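Local atomic coordinates of gamma-glutamyl-gamma-aminobutyrate hydrolase PuuD (PDB entry 6VTV), a protein that hydrolyses the gamma-glutamyl linkage of gamma-glutamyl-gamma-aminobutyrate, releasing 4-aminobutanoate and glutamate in the last step of the pathway from putrescine to 4-aminobutanoate. Residues Gly73-Gln79 / Asp91-Asp97. Numbering follows the deposited sequence.
Sequences GSPSNVQ and DADPGRD
Q79 reaches D97 with both its backbone and its side chain, where the loop after strand 68-71 of this class I glutamine amidotransferase-like fold meets the N-terminus of helix 94-109. D97 OD2 takes Q79 N on its syn side (3.0 Å). The same oxygen takes Q79 NE2 through its anti lone pair (2.9 Å). R119 holds two side chains, forming a salt bridge with D97 OD1 and a hydrogen bond from NE to S76 OG. Beyond CG the Q79 chain runs extended, crossing P94 at about a right angle and laying OE1 3.5 Å from P94 CG; a water joins NE2 to P94 O. Further back, N77 N donates almost straight to D91 O (3.0 Å). D93 is the N-cap: with CG anti to its backbone N (chi1 -170°), OD2 accepts R96 N from above the carboxylate plane. The R96 chain, bent at chi2, brings NH1 alongside G73 O and S74 CB. R20 N donates to D93 OD1, R96 NH2 to P72 O, and R96 NE forms a salt bridge with E123. G73 lies beside C118 and H226, the predicted nucleophile and active-site histidine. A water 2.8 Å from S76 OG also bonds S74 OG and D93 OD1.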
loop_
_atom_site.group_PDB
_atom_site.type_symbol
_atom_site.label_atom_id
_atom_site.label_comp_id
_atom_site.label_asym_id
_atom_site.label_seq_id
_atom_site.Cartn_x
_atom_site.Cartn_y
_atom_site.Cartn_z
ATOM N N GLY B 73 -11.159 -4.603 6.781
ATOM C CA GLY B 73 -11.312 -4.521 8.218
ATOM C C GLY B 73 -10.006 -4.152 8.896
ATOM O O GLY B 73 -8.944 -4.071 8.278
ATOM N N SER B 74 -10.096 -3.925 10.205
ATOM C CA SER B 74 -8.943 -3.503 10.991
ATOM C C SER B 74 -9.285 -3.572 12.474
ATOM O O SER B 74 -10.458 -3.434 12.842
ATOM C CB SER B 74 -8.519 -2.084 10.603
ATOM O OG SER B 74 -7.421 -1.632 11.378
ATOM N N PRO B 75 -8.303 -3.788 13.354
ATOM C CA PRO B 75 -8.595 -3.728 14.796
ATOM C C PRO B 75 -9.078 -2.367 15.262
ATOM O O PRO B 75 -9.737 -2.284 16.306
ATOM C CB PRO B 75 -7.252 -4.098 15.445
ATOM C CG PRO B 75 -6.521 -4.858 14.400
ATOM C CD PRO B 75 -6.929 -4.248 13.089
ATOM N N SER B 76 -8.773 -1.300 14.531
ATOM C CA SER B 76 -9.160 0.032 14.965
ATOM C C SER B 76 -10.662 0.245 14.823
ATOM O O SER B 76 -11.332 -0.395 14.005
ATOM C CB SER B 76 -8.410 1.091 14.157
ATOM O OG SER B 76 -8.976 1.239 12.867
ATOM N N ASN B 77 -11.189 1.149 15.649
ATOM C CA ASN B 77 -12.587 1.548 15.628
ATOM C C ASN B 77 -12.704 2.991 15.162
ATOM O O ASN B 77 -11.789 3.797 15.352
ATOM C CB ASN B 77 -13.239 1.399 17.009
ATOM C CG ASN B 77 -12.990 0.038 17.625
ATOM O OD1 ASN B 77 -13.392 -0.983 17.070
ATOM N ND2 ASN B 77 -12.350 0.017 18.788
ATOM N N VAL B 78 -13.843 3.306 14.541
ATOM C CA VAL B 78 -14.105 4.669 14.100
ATOM C C VAL B 78 -14.206 5.588 15.311
ATOM O O VAL B 78 -14.748 5.211 16.358
ATOM C CB VAL B 78 -15.390 4.706 13.256
ATOM C CG1 VAL B 78 -15.683 6.119 12.769
ATOM C CG2 VAL B 78 -15.280 3.740 12.082
ATOM N N GLN B 79 -13.670 6.797 15.176
ATOM C CA GLN B 79 -13.768 7.778 16.248
ATOM C C GLN B 79 -15.234 8.094 16.528
ATOM O O GLN B 79 -15.985 8.406 15.592
ATOM C CB GLN B 79 -13.017 9.058 15.883
ATOM C CG GLN B 79 -11.510 8.892 15.787
ATOM C CD GLN B 79 -10.844 10.056 15.082
ATOM O OE1 GLN B 79 -10.147 10.858 15.704
ATOM N NE2 GLN B 79 -11.058 10.158 13.775
ATOM N N ASP B 91 -7.773 2.023 20.465
ATOM C CA ASP B 91 -7.327 1.749 19.103
ATOM C C ASP B 91 -8.074 2.593 18.078
ATOM O O ASP B 91 -9.004 2.112 17.424
ATOM C CB ASP B 91 -7.486 0.262 18.777
ATOM C CG ASP B 91 -6.889 -0.635 19.844
ATOM O OD1 ASP B 91 -5.779 -0.328 20.328
ATOM O OD2 ASP B 91 -7.533 -1.643 20.201
ATOM N N ALA B 92 -7.672 3.850 17.930
ATOM C CA ALA B 92 -8.217 4.733 16.914
ATOM C C ALA B 92 -7.232 4.883 15.761
ATOM O O ALA B 92 -6.021 4.711 15.918
ATOM C CB ALA B 92 -8.545 6.108 17.504
ATOM N N ASP B 93 -7.772 5.199 14.589
ATOM C CA ASP B 93 -6.971 5.469 13.394
ATOM C C ASP B 93 -7.573 6.683 12.708
ATOM O O ASP B 93 -8.290 6.562 11.707
ATOM C CB ASP B 93 -6.935 4.252 12.464
ATOM C CG ASP B 93 -5.922 4.398 11.337
ATOM O OD1 ASP B 93 -5.583 3.369 10.712
ATOM O OD2 ASP B 93 -5.456 5.527 11.078
ATOM N N PRO B 94 -7.307 7.883 13.231
ATOM C CA PRO B 94 -7.922 9.088 12.649
ATOM C C PRO B 94 -7.571 9.301 11.189
ATOM O O PRO B 94 -8.402 9.820 10.432
ATOM C CB PRO B 94 -7.375 10.217 13.536
ATOM C CG PRO B 94 -7.023 9.541 14.829
ATOM C CD PRO B 94 -6.499 8.197 14.421
ATOM N N GLY B 95 -6.369 8.906 10.766
ATOM C CA GLY B 95 -6.004 9.053 9.367
ATOM C C GLY B 95 -6.859 8.205 8.448
ATOM O O GLY B 95 -7.316 8.674 7.402
ATOM N N ARG B 96 -7.092 6.944 8.823
ATOM C CA ARG B 96 -7.971 6.096 8.025
ATOM C C ARG B 96 -9.399 6.625 8.031
ATOM O O ARG B 96 -10.075 6.607 6.996
ATOM C CB ARG B 96 -7.931 4.655 8.532
ATOM C CG ARG B 96 -9.163 3.855 8.135
ATOM C CD ARG B 96 -8.842 2.427 7.747
ATOM N NE ARG B 96 -10.024 1.766 7.200
ATOM C CZ ARG B 96 -10.083 0.480 6.869
ATOM N NH1 ARG B 96 -9.022 -0.298 7.029
ATOM N NH2 ARG B 96 -11.206 -0.026 6.377
ATOM N N ASP B 97 -9.874 7.093 9.190
ATOM C CA ASP B 97 -11.184 7.732 9.262
ATOM C C ASP B 97 -11.304 8.847 8.233
ATOM O O ASP B 97 -12.295 8.933 7.500
ATOM C CB ASP B 97 -11.419 8.290 10.667
ATOM C CG ASP B 97 -11.800 7.222 11.669
ATOM O OD1 ASP B 97 -11.928 6.042 11.276
ATOM O OD2 ASP B 97 -11.971 7.567 12.858
HETATM O O HOH W 1 -6.708 1.193 11.268
HETATM O O HOH W 2 -9.799 11.653 11.493
#